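PDB 4E8H: glutathione S-transferase from Bombyx mori, which probably conjugates the thiol of glutathione to electrophilic substrates, working as a homodimeric glutathione transferase with a thioredoxin-like glutathione-binding domain. Local coordinates for residues 13-19 / 208-212; 19-24 / 163-167; 114-118 / 171-177. The contacts are given in a common frame with arbitrary orientation. Residue numbers count along the deposited sequence, not the author numbering.

Contact 1. Residues 13-19 / 208-212; sequences PPSPPCR and GAKML. With GSH (glutathione), chain F.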
loop_
_atom_site.group_PDB
_atom_site.type_symbol
_atom_site.label_atom_id
_atom_site.label_comp_id
_atom_site.label_asym_id
_atom_site.label_seq_id
_atom_site.Cartn_x
_atom_site.Cartn_y
_atom_site.Cartn_z
ATOM N N PRO B 13 -9.950 -0.608 19.936
ATOM C CA PRO B 13 -8.767 0.066 20.497
ATOM C C PRO B 13 -7.384 -0.571 20.215
ATOM O O PRO B 13 -6.432 0.174 19.971
ATOM C CB PRO B 13 -9.062 0.105 22.005
ATOM C CG PRO B 13 -10.549 0.078 22.088
ATOM C CD PRO B 13 -11.006 -0.796 20.953
ATOM N N PRO B 14 -7.266 -1.922 20.239
ATOM C CA PRO B 14 -5.921 -2.477 20.030
ATOM C C PRO B 14 -5.476 -2.609 18.565
ATOM O O PRO B 14 -4.292 -2.838 18.308
ATOM C CB PRO B 14 -5.993 -3.865 20.686
ATOM C CG PRO B 14 -7.442 -4.133 20.969
ATOM C CD PRO B 14 -8.262 -2.985 20.477
ATOM N N SER B 15 -6.412 -2.471 17.627
ATOM C CA SER B 15 -6.134 -2.642 16.197
ATOM C C SER B 15 -5.079 -1.654 15.664
ATOM O O SER B 15 -5.296 -0.442 15.710
ATOM C CB SER B 15 -7.439 -2.524 15.406
ATOM O OG SER B 15 -7.200 -2.321 14.025
ATOM N N PRO B 16 -3.934 -2.169 15.162
ATOM C CA PRO B 16 -2.887 -1.280 14.636
ATOM C C PRO B 16 -3.348 -0.255 13.577
ATOM O O PRO B 16 -3.043 0.930 13.732
ATOM C CB PRO B 16 -1.843 -2.253 14.070
ATOM C CG PRO B 16 -2.019 -3.488 14.883
ATOM C CD PRO B 16 -3.494 -3.579 15.176
ATOM N N PRO B 17 -4.076 -0.691 12.519
ATOM C CA PRO B 17 -4.548 0.309 11.555
ATOM C C PRO B 17 -5.501 1.358 12.143
ATOM O O PRO B 17 -5.418 2.527 11.760
ATOM C CB PRO B 17 -5.252 -0.534 10.480
ATOM C CG PRO B 17 -5.541 -1.834 11.129
ATOM C CD PRO B 17 -4.404 -2.057 12.069
ATOM N N CYS B 18 -6.383 0.955 13.060
ATOM C CA CYS B 18 -7.261 1.909 13.747
ATOM C C CYS B 18 -6.453 2.961 14.510
ATOM O O CYS B 18 -6.769 4.151 14.461
ATOM C CB CYS B 18 -8.233 1.187 14.687
ATOM S SG CYS B 18 -9.425 0.114 13.840
ATOM N N ARG B 19 -5.399 2.511 15.190
ATOM C CA ARG B 19 -4.539 3.386 15.983
ATOM C C ARG B 19 -3.786 4.428 15.147
ATOM O O ARG B 19 -3.621 5.566 15.584
ATOM C CB ARG B 19 -3.572 2.551 16.824
ATOM C CG ARG B 19 -4.238 1.877 18.023
ATOM C CD ARG B 19 -3.533 0.588 18.423
ATOM N NE ARG B 19 -2.099 0.773 18.636
ATOM C CZ ARG B 19 -1.231 -0.219 18.816
ATOM N NH1 ARG B 19 -1.642 -1.482 18.812
ATOM N NH2 ARG B 19 0.053 0.050 18.997
ATOM N N GLY B 208 -3.215 0.647 23.252
ATOM C CA GLY B 208 -3.508 -0.383 22.253
ATOM C C GLY B 208 -2.485 -1.505 22.241
ATOM O O GLY B 208 -2.847 -2.683 22.194
ATOM N N ALA B 209 -1.207 -1.127 22.293
ATOM C CA ALA B 209 -0.095 -2.079 22.289
ATOM C C ALA B 209 -0.108 -3.008 23.504
ATOM O O ALA B 209 0.170 -4.203 23.378
ATOM C CB ALA B 209 1.234 -1.340 22.198
ATOM N N LYS B 210 -0.430 -2.453 24.671
ATOM C CA LYS B 210 -0.505 -3.232 25.906
ATOM C C LYS B 210 -1.630 -4.260 25.868
ATOM O O LYS B 210 -1.481 -5.364 26.395
ATOM C CB LYS B 210 -0.666 -2.312 27.111
ATOM C CG LYS B 210 0.640 -1.698 27.593
ATOM C CD LYS B 210 0.388 -0.447 28.417
ATOM C CE LYS B 210 -0.606 -0.714 29.535
ATOM N NZ LYS B 210 -1.212 0.543 30.059
ATOM N N MET B 211 -2.745 -3.892 25.237
ATOM C CA MET B 211 -3.870 -4.807 25.039
ATOM C C MET B 211 -3.479 -6.011 24.185
ATOM O O MET B 211 -3.805 -7.149 24.530
ATOM C CB MET B 211 -5.059 -4.076 24.417
ATOM C CG MET B 211 -5.763 -3.123 25.365
ATOM S SD MET B 211 -6.972 -2.120 24.487
ATOM C CE MET B 211 -7.726 -1.217 25.840
ATOM N N LEU B 212 -2.780 -5.758 23.078
ATOM C CA LEU B 212 -2.219 -6.832 22.263
ATOM C C LEU B 212 -1.206 -7.653 23.065
ATOM O O LEU B 212 -1.157 -8.880 22.940
ATOM C CB LEU B 212 -1.561 -6.278 20.991
ATOM C CG LEU B 212 -2.434 -5.709 19.864
ATOM C CD1 LEU B 212 -1.570 -5.038 18.806
ATOM C CD2 LEU B 212 -3.327 -6.778 19.233
HETATM N N1 GSH F . -4.840 -3.063 5.340
HETATM C CA1 GSH F . -5.965 -2.765 6.209
HETATM C C1 GSH F . -5.819 -1.369 6.744
HETATM O O11 GSH F . -4.696 -0.821 6.785
HETATM O O12 GSH F . -6.819 -0.735 7.151
HETATM C CB1 GSH F . -6.011 -3.768 7.360
HETATM C CG1 GSH F . -7.431 -3.921 7.903
HETATM C CD1 GSH F . -7.593 -5.220 8.664
HETATM O OE1 GSH F . -7.077 -6.425 8.143
HETATM N N2 GSH F . -8.240 -5.162 9.827
HETATM C CA2 GSH F . -8.549 -6.356 10.596
HETATM C C2 GSH F . -9.938 -6.832 10.292
HETATM O O2 GSH F . -10.923 -5.881 9.965
HETATM C CB2 GSH F . -8.427 -6.054 12.085
HETATM S SG2 GSH F . -6.736 -5.638 12.581
HETATM N N3 GSH F . -10.176 -8.144 10.349
HETATM C CA3 GSH F . -11.516 -8.701 10.235
HETATM C C3 GSH F . -11.891 -9.024 8.806
HETATM O O31 GSH F . -11.202 -8.594 7.855
HETATM O O32 GSH F . -12.897 -9.727 8.550
#
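Pro13 opens the contact with CB 3.9 Å from Met211 SD and its carbonyl O 3.8 Å from Gly208 CA. Pro14 comes closest in backbone terms, its CA 3.9 Å from Gly208 CA. Gly208 leaves room for its neighbours: an ideal CB there would clash with Arg19 CD (2.5 Å) and Pro13 O (3.0 Å). The Pro14 ring packs on the helix, CB lying 3.9 Å from Met211 CB and 4.1 Å from Leu212 CG. Ser15 turns its CA-to-CB bond away and occupies the N-cap position of helix 16-27, the first helix of the thioredoxin-like domain; its OG lies 3.6 Å from the glutathione SG2, consistent with the serine that assists the thiol in delta-class transferases. Pro16 adds a looser apolar contact, CG to Leu212 CD1 at 4.2 Å, while Pro17 faces the ligand, CB 3.7 Å from glutathione O12. Arg19 returns to the helix 201-213. Its NH1 donates to Pro14 O (3.0 Å, 158°), and one guanidinium face lies against the backbone, NH1 being 3.5 Å from both Gly208 C and Ala209 N. The charge is met by a salt bridge from Arg19 NH2 to Asp205, one turn earlier on the same helix.

Contact 2. Residues 19-24 / 163-167; sequences RAVMMT and ITIVV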
loop_
_atom_site.group_PDB
_atom_site.type_symbol
_atom_site.label_atom_id
_atom_site.label_comp_id
_atom_site.label_asym_id
_atom_site.label_seq_id
_atom_site.Cartn_x
_atom_site.Cartn_y
_atom_site.Cartn_z
ATOM N N ARG B 19 -5.399 2.511 15.190
ATOM C CA ARG B 19 -4.539 3.386 15.983
ATOM C C ARG B 19 -3.786 4.428 15.147
ATOM O O ARG B 19 -3.621 5.566 15.584
ATOM C CB ARG B 19 -3.572 2.551 16.824
ATOM C CG ARG B 19 -4.238 1.877 18.023
ATOM C CD ARG B 19 -3.533 0.588 18.423
ATOM N NE ARG B 19 -2.099 0.773 18.636
ATOM C CZ ARG B 19 -1.231 -0.219 18.816
ATOM N NH1 ARG B 19 -1.642 -1.482 18.812
ATOM N NH2 ARG B 19 0.053 0.050 18.997
ATOM N N ALA B 20 -3.341 4.039 13.952
ATOM C CA ALA B 20 -2.699 4.972 13.022
ATOM C C ALA B 20 -3.666 6.077 12.596
ATOM O O ALA B 20 -3.291 7.252 12.544
ATOM C CB ALA B 20 -2.153 4.230 11.806
ATOM N N VAL B 21 -4.909 5.696 12.301
ATOM C CA VAL B 21 -5.945 6.658 11.927
ATOM C C VAL B 21 -6.259 7.614 13.082
ATOM O O VAL B 21 -6.321 8.830 12.882
ATOM C CB VAL B 21 -7.247 5.963 11.438
ATOM C CG1 VAL B 21 -8.362 6.984 11.221
ATOM C CG2 VAL B 21 -6.993 5.182 10.156
ATOM N N MET B 22 -6.436 7.059 14.282
ATOM C CA MET B 22 -6.829 7.841 15.460
ATOM C C MET B 22 -5.803 8.912 15.829
ATOM O O MET B 22 -6.174 10.030 16.183
ATOM C CB MET B 22 -7.110 6.924 16.659
ATOM C CG MET B 22 -8.387 6.100 16.522
ATOM S SD MET B 22 -8.437 4.662 17.613
ATOM C CE MET B 22 -9.008 5.406 19.136
ATOM N N MET B 23 -4.520 8.567 15.739
ATOM C CA MET B 23 -3.448 9.530 15.994
ATOM C C MET B 23 -3.335 10.578 14.885
ATOM O O MET B 23 -3.017 11.734 15.163
ATOM C CB MET B 23 -2.103 8.826 16.205
ATOM C CG MET B 23 -1.960 8.139 17.562
ATOM S SD MET B 23 -0.284 7.559 17.921
ATOM C CE MET B 23 -0.071 6.278 16.687
ATOM N N THR B 24 -3.595 10.181 13.639
ATOM C CA THR B 24 -3.596 11.131 12.522
ATOM C C THR B 24 -4.690 12.181 12.713
ATOM O O THR B 24 -4.452 13.371 12.505
ATOM C CB THR B 24 -3.757 10.431 11.153
ATOM O OG1 THR B 24 -2.680 9.509 10.963
ATOM C CG2 THR B 24 -3.736 11.448 10.011
ATOM N N ILE B 163 3.570 8.215 11.432
ATOM C CA ILE B 163 2.465 7.865 12.324
ATOM C C ILE B 163 2.065 6.386 12.206
ATOM O O ILE B 163 1.885 5.716 13.224
ATOM C CB ILE B 163 1.243 8.825 12.148
ATOM C CG1 ILE B 163 1.659 10.278 12.437
ATOM C CG2 ILE B 163 0.075 8.398 13.047
ATOM C CD1 ILE B 163 0.545 11.318 12.262
ATOM N N THR B 164 1.946 5.867 10.983
ATOM C CA THR B 164 1.572 4.455 10.805
ATOM C C THR B 164 2.710 3.478 11.139
ATOM O O THR B 164 2.472 2.420 11.728
ATOM C CB THR B 164 0.953 4.154 9.407
ATOM O OG1 THR B 164 0.664 2.753 9.299
ATOM C CG2 THR B 164 1.886 4.574 8.276
ATOM N N ILE B 165 3.936 3.851 10.773
ATOM C CA ILE B 165 5.122 3.050 11.078
ATOM C C ILE B 165 5.351 2.955 12.597
ATOM O O ILE B 165 5.677 1.879 13.109
ATOM C CB ILE B 165 6.378 3.570 10.311
ATOM C CG1 ILE B 165 6.258 3.226 8.818
ATOM C CG2 ILE B 165 7.669 2.988 10.895
ATOM C CD1 ILE B 165 7.238 3.957 7.902
ATOM N N VAL B 166 5.146 4.066 13.309
ATOM C CA VAL B 166 5.366 4.108 14.764
ATOM C C VAL B 166 4.457 3.146 15.549
ATOM O O VAL B 166 4.838 2.677 16.623
ATOM C CB VAL B 166 5.314 5.563 15.341
ATOM C CG1 VAL B 166 3.897 5.976 15.726
ATOM C CG2 VAL B 166 6.255 5.705 16.534
ATOM N N VAL B 167 3.274 2.848 15.007
ATOM C CA VAL B 167 2.371 1.873 15.623
ATOM C C VAL B 167 3.064 0.510 15.755
ATOM O O VAL B 167 3.001 -0.129 16.809
ATOM C CB VAL B 167 1.034 1.738 14.841
ATOM C CG1 VAL B 167 0.189 0.599 15.402
ATOM C CG2 VAL B 167 0.249 3.044 14.890
#
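The short helical segments 19-24 and 163-167 run in largely opposed directions, their axes at 135° and 8.7 Å apart at closest approach. Their nearest CA atoms, those of Ala20 and Thr164, are 4.8 Å apart, a close backbone approach made possible by the small side chain of Ala20: its CB lies 3.9 Å from both CA and CB of Thr164. No hydrogen bond crosses the interface, so packing carries it. Ile163 and Val167, one turn apart, direct their CA-to-CB bonds toward helix 16-27 and bury the most surface here. Ile163 CG2 sits 3.6 Å from Ala20 O, 3.6 Å from Thr24 OG1 and 3.9 Å from Met23 CB, beside the Thr24 OG1 to Ala20 O hydrogen bond (2.8 Å) within the helix. Val167 CG2 lies 3.8 Å from Ala20 N and 3.7 Å from Met23 CE, and its CG1 lies over one face of the Arg19 guanidinium, 3.6 Å from NH2. That guanidinium has its salt bridge with Asp205. The contact joins the N-terminal thioredoxin-like domain to the all-helical C-terminal domain, as in other glutathione transferases. Around it, Thr164 OG1 is hydrogen-bonded to Asp106 of helix 93-124 and its side chain touches helix 71-82 at Arg72, Val166 packs on Trp188 of helix 183-196, and Met23 meets Asp205 of helix 201-213.

Contact 3. Residues 114-118 / 171-177; sequences YLNLY and NIDAFGY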
loop_
_atom_site.group_PDB
_atom_site.type_symbol
_atom_site.label_atom_id
_atom_site.label_comp_id
_atom_site.label_asym_id
_atom_site.label_seq_id
_atom_site.Cartn_x
_atom_site.Cartn_y
_atom_site.Cartn_z
ATOM N N TYR B 114 5.660 -8.029 10.146
ATOM C CA TYR B 114 5.229 -7.967 11.546
ATOM C C TYR B 114 4.100 -8.968 11.794
ATOM O O TYR B 114 4.146 -9.735 12.760
ATOM C CB TYR B 114 4.787 -6.541 11.920
ATOM C CG TYR B 114 3.928 -6.452 13.172
ATOM C CD1 TYR B 114 4.508 -6.316 14.431
ATOM C CD2 TYR B 114 2.532 -6.499 13.091
ATOM C CE1 TYR B 114 3.724 -6.235 15.582
ATOM C CE2 TYR B 114 1.739 -6.424 14.233
ATOM C CZ TYR B 114 2.342 -6.290 15.475
ATOM O OH TYR B 114 1.568 -6.210 16.610
ATOM N N LEU B 115 3.095 -8.952 10.917
ATOM C CA LEU B 115 1.956 -9.870 11.010
ATOM C C LEU B 115 2.378 -11.329 10.910
ATOM O O LEU B 115 1.910 -12.162 11.683
ATOM C CB LEU B 115 0.912 -9.573 9.928
ATOM C CG LEU B 115 -0.008 -8.360 10.066
ATOM C CD1 LEU B 115 -0.857 -8.241 8.809
ATOM C CD2 LEU B 115 -0.896 -8.448 11.307
ATOM N N ASN B 116 3.256 -11.632 9.956
ATOM C CA ASN B 116 3.723 -13.002 9.743
ATOM C C ASN B 116 4.508 -13.559 10.930
ATOM O O ASN B 116 4.411 -14.748 11.245
ATOM C CB ASN B 116 4.536 -13.106 8.449
ATOM C CG ASN B 116 3.681 -12.947 7.200
ATOM O OD1 ASN B 116 2.450 -12.994 7.257
ATOM N ND2 ASN B 116 4.335 -12.760 6.062
ATOM N N LEU B 117 5.273 -12.691 11.589
ATOM C CA LEU B 117 6.008 -13.070 12.795
ATOM C C LEU B 117 5.102 -13.205 14.025
ATOM O O LEU B 117 5.137 -14.227 14.713
ATOM C CB LEU B 117 7.154 -12.083 13.074
ATOM C CG LEU B 117 7.987 -12.241 14.356
ATOM C CD1 LEU B 117 8.613 -13.629 14.482
ATOM C CD2 LEU B 117 9.061 -11.167 14.432
ATOM N N TYR B 118 4.289 -12.186 14.291
ATOM C CA TYR B 118 3.595 -12.090 15.580
ATOM C C TYR B 118 2.198 -12.708 15.668
ATOM O O TYR B 118 1.800 -13.160 16.744
ATOM C CB TYR B 118 3.591 -10.646 16.087
ATOM C CG TYR B 118 4.943 -10.190 16.589
ATOM C CD1 TYR B 118 5.459 -10.666 17.797
ATOM C CD2 TYR B 118 5.709 -9.284 15.859
ATOM C CE1 TYR B 118 6.704 -10.250 18.263
ATOM C CE2 TYR B 118 6.954 -8.859 16.317
ATOM C CZ TYR B 118 7.445 -9.346 17.517
ATOM O OH TYR B 118 8.676 -8.927 17.970
ATOM N N ASN B 171 4.263 -1.497 19.056
ATOM C CA ASN B 171 3.875 -2.880 19.339
ATOM C C ASN B 171 5.053 -3.776 19.716
ATOM O O ASN B 171 5.007 -4.459 20.739
ATOM C CB ASN B 171 3.092 -3.491 18.174
ATOM C CG ASN B 171 1.665 -2.982 18.095
ATOM O OD1 ASN B 171 1.043 -2.662 19.109
ATOM N ND2 ASN B 171 1.137 -2.910 16.882
ATOM N N ILE B 172 6.108 -3.756 18.902
ATOM C CA ILE B 172 7.275 -4.607 19.157
ATOM C C ILE B 172 7.994 -4.232 20.459
ATOM O O ILE B 172 8.521 -5.103 21.153
ATOM C CB ILE B 172 8.241 -4.711 17.936
ATOM C CG1 ILE B 172 8.953 -3.378 17.654
ATOM C CG2 ILE B 172 7.488 -5.230 16.702
ATOM C CD1 ILE B 172 10.118 -3.486 16.669
ATOM N N ASP B 173 7.994 -2.940 20.786
ATOM C CA ASP B 173 8.511 -2.467 22.066
ATOM C C ASP B 173 7.730 -3.108 23.220
ATOM O O ASP B 173 8.330 -3.661 24.147
ATOM C CB ASP B 173 8.445 -0.938 22.139
ATOM C CG ASP B 173 9.007 -0.387 23.435
ATOM O OD1 ASP B 173 10.209 -0.594 23.711
ATOM O OD2 ASP B 173 8.243 0.268 24.176
ATOM N N ALA B 174 6.400 -3.056 23.136
ATOM C CA ALA B 174 5.522 -3.688 24.126
ATOM C C ALA B 174 5.690 -5.210 24.206
ATOM O O ALA B 174 5.420 -5.811 25.248
ATOM C CB ALA B 174 4.069 -3.327 23.850
ATOM N N PHE B 175 6.128 -5.825 23.106
ATOM C CA PHE B 175 6.332 -7.279 23.052
ATOM C C PHE B 175 7.722 -7.697 23.540
ATOM O O PHE B 175 8.021 -8.892 23.636
ATOM C CB PHE B 175 6.103 -7.835 21.637
ATOM C CG PHE B 175 4.728 -7.569 21.066
ATOM C CD1 PHE B 175 3.661 -7.167 21.873
ATOM C CD2 PHE B 175 4.499 -7.758 19.705
ATOM C CE1 PHE B 175 2.401 -6.930 21.325
ATOM C CE2 PHE B 175 3.242 -7.530 19.149
ATOM C CZ PHE B 175 2.191 -7.116 19.960
ATOM N N GLY B 176 8.568 -6.712 23.835
ATOM C CA GLY B 176 9.901 -6.968 24.375
ATOM C C GLY B 176 11.025 -7.013 23.355
ATOM O O GLY B 176 12.122 -7.486 23.667
ATOM N N TYR B 177 10.761 -6.539 22.139
ATOM C CA TYR B 177 11.813 -6.402 21.138
ATOM C C TYR B 177 12.707 -5.235 21.544
ATOM O O TYR B 177 12.217 -4.138 21.829
ATOM C CB TYR B 177 11.222 -6.166 19.743
ATOM C CG TYR B 177 12.164 -6.470 18.590
ATOM C CD1 TYR B 177 11.930 -7.553 17.742
ATOM C CD2 TYR B 177 13.283 -5.672 18.343
ATOM C CE1 TYR B 177 12.788 -7.836 16.680
ATOM C CE2 TYR B 177 14.147 -5.948 17.290
ATOM C CZ TYR B 177 13.894 -7.030 16.463
ATOM O OH TYR B 177 14.746 -7.299 15.418
HETATM O O HOH W 1 9.197 -10.259 20.977
#
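Asn171 lies near the C-terminal end of the helix that packs against helix 93-124 within the all-helical C-terminal domain; a Schellman motif at Gly176 follows. Its ND2 is 3.3 Å from Tyr114 OH, but the poor angle excludes a hydrogen bond; the side chain's polar partner is instead Arg19, through OD1. Ile172 presents CG2 to two tyrosines one turn apart, 3.9 Å from Tyr114 CD1 near the plane of that ring and 3.7 Å from Tyr118 CE2. Phe175 inserts its ring beside the same pair. Its CE2 is 3.3 Å from Tyr114 OH, and its CD2 lies over a face of the Tyr118 ring, 3.6 Å from CD1. The Phe175 and Tyr118 centroids are 5.0 Å apart with planes at 58°, an oblique aromatic pair. Gly176 takes a positive phi of 95°, and the Schellman bonds run from Tyr177 N to Ile172 O (2.8 Å) and from Gly176 N to Asp173 O (3.1 Å). A CB at Gly176 would press against the carbonyl O of Phe175. The turn brings Tyr177 back toward helix 93-124, with its OH hydrogen-bonded to Asp137 of helix 130-146. A water donates to Phe175 O at 3.2 Å and makes a weak 3.3 Å bond to Tyr118 OH, the same hydroxyl oxygen that lies 3.5 Å from Tyr177 CD1, near the plane of the Tyr177 ring.

In the fold
Contacts 1 and 2 both use helix 16-27 and share Arg19; their centres are 10 Å apart. Arg19 also reaches contact 3 through a probable hydrogen bond from NH2 to Asn171 OD1 (2.9 Å). Packing reinforces both links: Pro16 O lies 3.7 Å from Val167 CG1, and Asn171 OD1 lies 3.5 Å from Leu212 CD1. Contacts 2 and 3, with centres 16 Å apart, use successive parts of helix 160-174. Proximity to glutathione differs. Contact 1 includes the pocket residues Ser15 and Pro17, whereas the distance to the ligand is about 7 Å from the Thr164 side chain and about 9 Å from that of Tyr114.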